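Local coordinates for protein KLLA0E08119p (Kluyveromyces lactis, PDB 3VA7) that probably carboxylates urea to urea-1-carboxylate with ATP, bicarbonate and biotin, as the urea carboxylase part of a longer enzyme that also hydrolyses this product, at residues A[476-481]-A[539-544]. Residues are numbered along the deposited sequence; the frame is centred on the assembly and turned at random.
Sequences CAFEVL and LLFHTE
Phe478 and Phe541 are paired across a non-hydrogen-bonded antiparallel position, and their ring planes are inclined by 30° and slid apart, so that the rings barely overlap. What fills the face of Phe541 is the CB of Phe478, 4.0 Å from the ring centroid and nearly on the ring normal, a CH-pi contact. With CG set between its backbone N and carbonyl carbon (chi1 69°), the Phe478 ring turns away from strand 539-541 and offers its CD1-CE1 flank to Leu539. Both methyls of Leu539 rest obliquely against that flank, CE1 of Phe478 lying 3.6 Å from CD1 and from CD2. Val480 lies beside Leu539, pointing the same way, its CG2 4.1 Å from Leu539 CD2. Were Leu539 an alanine, both methyls that touch the ring would go, and a gap would probably open beside Phe478 CE1 and Val480 CG2. Where the chain turns at Leu481, its two methyls pack against Leu540 CB, CD2 at 3.7 Å. Glu479 and Leu540 exchange two 2.8 Å backbone bonds, Glu479 N to Leu540 O and Leu540 N to Glu479 O; His542 N to Ala477 O, 3.1 Å, continues the pairing just past the end of strand 539-541. Beyond it, the Thr543 methyl CG2 sits 3.4 Å from Ala477 N. In this antiparallel sheet of the carboxyltransferase region, strand 477-480 lies between 538-541 and 626-628, while 576-582 flanks 538-541, with Leu577 against Phe541.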
ATOM      1  N   CYS A 476      24.329  -0.872  -2.858  1.00 52.71           N
ATOM      2  CA  CYS A 476      24.448   0.562  -2.674  1.00 52.97           C
ATOM      3  C   CYS A 476      23.212   1.048  -1.887  1.00 51.83           C
ATOM      4  O   CYS A 476      22.236   1.548  -2.475  1.00 52.02           O
ATOM      5  CB  CYS A 476      24.602   1.268  -4.017  1.00 53.38           C
ATOM      6  SG  CYS A 476      24.669   3.084  -3.841  1.00 58.85           S
ATOM      7  N   ALA A 477      23.265   0.890  -0.561  1.00 49.70           N
ATOM      8  CA  ALA A 477      22.062   0.858   0.261  1.00 48.47           C
ATOM      9  C   ALA A 477      22.310   0.941   1.783  1.00 47.86           C
ATOM     10  O   ALA A 477      23.425   0.727   2.264  1.00 47.65           O
ATOM     11  CB  ALA A 477      21.315  -0.446  -0.032  1.00 48.05           C
ATOM     12  N   PHE A 478      21.274   1.198   2.569  1.00 46.67           N
ATOM     13  CA  PHE A 478      21.480   0.980   4.000  1.00 46.49           C
ATOM     14  C   PHE A 478      20.645  -0.179   4.541  1.00 46.35           C
ATOM     15  O   PHE A 478      19.899  -0.772   3.811  1.00 46.90           O
ATOM     16  CB  PHE A 478      21.390   2.293   4.818  1.00 46.14           C
ATOM     17  CG  PHE A 478      20.018   2.893   4.902  1.00 44.14           C
ATOM     18  CD1 PHE A 478      19.152   2.546   5.942  1.00 43.57           C
ATOM     19  CD2 PHE A 478      19.606   3.832   3.976  1.00 43.82           C
ATOM     20  CE1 PHE A 478      17.890   3.119   6.053  1.00 41.72           C
ATOM     21  CE2 PHE A 478      18.342   4.423   4.070  1.00 42.70           C
ATOM     22  CZ  PHE A 478      17.489   4.064   5.121  1.00 43.53           C
ATOM     23  N   GLU A 479      20.775  -0.516   5.808  1.00 46.81           N
ATOM     24  CA  GLU A 479      20.075  -1.671   6.341  1.00 47.21           C
ATOM     25  C   GLU A 479      19.611  -1.334   7.727  1.00 46.77           C
ATOM     26  O   GLU A 479      20.346  -0.744   8.493  1.00 46.87           O
ATOM     27  CB  GLU A 479      21.001  -2.903   6.366  1.00 47.67           C
ATOM     28  CG  GLU A 479      20.395  -4.163   7.033  1.00 49.31           C
ATOM     29  CD  GLU A 479      21.373  -5.353   7.146  1.00 51.76           C
ATOM     30  OE1 GLU A 479      21.079  -6.292   7.949  1.00 48.57           O
ATOM     31  OE2 GLU A 479      22.418  -5.334   6.429  1.00 51.10           O
ATOM     32  N   VAL A 480      18.401  -1.740   8.062  1.00 46.85           N
ATOM     33  CA  VAL A 480      17.820  -1.345   9.312  1.00 47.18           C
ATOM     34  C   VAL A 480      18.161  -2.335  10.435  1.00 48.33           C
ATOM     35  O   VAL A 480      17.517  -3.395  10.579  1.00 49.54           O
ATOM     36  CB  VAL A 480      16.298  -1.206   9.164  1.00 47.16           C
ATOM     37  CG1 VAL A 480      15.675  -0.814  10.491  1.00 46.42           C
ATOM     38  CG2 VAL A 480      15.960  -0.198   8.076  1.00 44.59           C
ATOM     39  N   LEU A 481      19.156  -1.994  11.242  1.00 48.42           N
ATOM     40  CA  LEU A 481      19.489  -2.825  12.402  1.00 48.61           C
ATOM     41  C   LEU A 481      18.436  -2.745  13.482  1.00 49.27           C
ATOM     42  O   LEU A 481      18.317  -3.676  14.272  1.00 50.36           O
ATOM     43  CB  LEU A 481      20.823  -2.410  13.021  1.00 48.66           C
ATOM     44  CG  LEU A 481      22.176  -2.940  12.531  1.00 47.12           C
ATOM     45  CD1 LEU A 481      22.096  -3.710  11.221  1.00 42.04           C
ATOM     46  CD2 LEU A 481      23.135  -1.743  12.448  1.00 45.93           C
ATOM     47  N   LEU A 539      21.037   2.251  11.790  1.00 43.34           N
ATOM     48  CA  LEU A 539      21.202   1.843  10.420  1.00 44.08           C
ATOM     49  C   LEU A 539      22.638   1.444  10.110  1.00 44.96           C
ATOM     50  O   LEU A 539      23.559   2.100  10.549  1.00 45.63           O
ATOM     51  CB  LEU A 539      20.806   2.991   9.489  1.00 43.81           C
ATOM     52  CG  LEU A 539      19.515   3.775   9.739  1.00 42.81           C
ATOM     53  CD1 LEU A 539      19.479   4.939   8.732  1.00 39.17           C
ATOM     54  CD2 LEU A 539      18.274   2.864   9.631  1.00 37.61           C
ATOM     55  N   LEU A 540      22.817   0.382   9.336  1.00 45.50           N
ATOM     56  CA  LEU A 540      24.121  -0.005   8.856  1.00 46.26           C
ATOM     57  C   LEU A 540      24.259   0.444   7.408  1.00 46.63           C
ATOM     58  O   LEU A 540      23.410   0.178   6.579  1.00 46.64           O
ATOM     59  CB  LEU A 540      24.314  -1.521   8.981  1.00 46.56           C
ATOM     60  CG  LEU A 540      25.495  -2.283   8.331  1.00 47.64           C
ATOM     61  CD1 LEU A 540      26.817  -1.539   8.493  1.00 49.08           C
ATOM     62  CD2 LEU A 540      25.611  -3.698   8.935  1.00 47.58           C
ATOM     63  N   PHE A 541      25.332   1.143   7.108  1.00 47.13           N
ATOM     64  CA  PHE A 541      25.505   1.636   5.772  1.00 47.77           C
ATOM     65  C   PHE A 541      26.443   0.719   5.004  1.00 49.06           C
ATOM     66  O   PHE A 541      27.514   0.355   5.521  1.00 49.89           O
ATOM     67  CB  PHE A 541      26.037   3.058   5.815  1.00 46.71           C
ATOM     68  CG  PHE A 541      24.974   4.091   5.933  1.00 44.45           C
ATOM     69  CD1 PHE A 541      24.534   4.785   4.809  1.00 43.96           C
ATOM     70  CD2 PHE A 541      24.410   4.380   7.156  1.00 42.44           C
ATOM     71  CE1 PHE A 541      23.554   5.749   4.916  1.00 43.26           C
ATOM     72  CE2 PHE A 541      23.411   5.340   7.273  1.00 40.84           C
ATOM     73  CZ  PHE A 541      22.979   6.014   6.169  1.00 41.21           C
ATOM     74  N   HIS A 542      26.047   0.356   3.786  1.00 49.26           N
ATOM     75  CA  HIS A 542      26.777  -0.644   3.019  1.00 50.18           C
ATOM     76  C   HIS A 542      27.581  -0.006   1.939  1.00 50.25           C
ATOM     77  O   HIS A 542      28.233  -0.671   1.107  1.00 50.20           O
ATOM     78  CB  HIS A 542      25.815  -1.664   2.434  1.00 49.98           C
ATOM     79  CG  HIS A 542      25.422  -2.685   3.430  1.00 51.40           C
ATOM     80  ND1 HIS A 542      24.150  -2.767   3.950  1.00 51.77           N
ATOM     81  CD2 HIS A 542      26.162  -3.615   4.079  1.00 53.27           C
ATOM     82  CE1 HIS A 542      24.105  -3.743   4.839  1.00 52.62           C
ATOM     83  NE2 HIS A 542      25.313  -4.272   4.937  1.00 53.92           N
ATOM     84  N   THR A 543      27.508   1.304   1.957  1.00 50.48           N
ATOM     85  CA  THR A 543      28.107   2.084   0.924  1.00 51.29           C
ATOM     86  C   THR A 543      28.411   3.462   1.541  1.00 51.43           C
ATOM     87  O   THR A 543      28.131   3.686   2.720  1.00 51.67           O
ATOM     88  CB  THR A 543      27.157   2.142  -0.237  1.00 50.58           C
ATOM     89  OG1 THR A 543      27.793   2.814  -1.324  1.00 54.53           O
ATOM     90  CG2 THR A 543      25.906   2.900   0.172  1.00 50.67           C
ATOM     91  N   GLU A 544      28.975   4.381   0.772  1.00 52.00           N
ATOM     92  CA  GLU A 544      29.362   5.677   1.343  1.00 52.75           C
ATOM     93  C   GLU A 544      28.446   6.802   0.927  1.00 51.96           C
ATOM     94  O   GLU A 544      27.921   6.806  -0.176  1.00 52.20           O
ATOM     95  CB  GLU A 544      30.834   6.028   1.039  1.00 53.10           C
ATOM     96  CG  GLU A 544      31.200   6.193  -0.437  1.00 57.50           C
ATOM     97  CD  GLU A 544      32.388   7.163  -0.654  1.00 65.41           C
ATOM     98  OE1 GLU A 544      33.366   7.142   0.160  1.00 65.65           O
ATOM     99  OE2 GLU A 544      32.329   7.962  -1.636  1.00 67.42           O
TER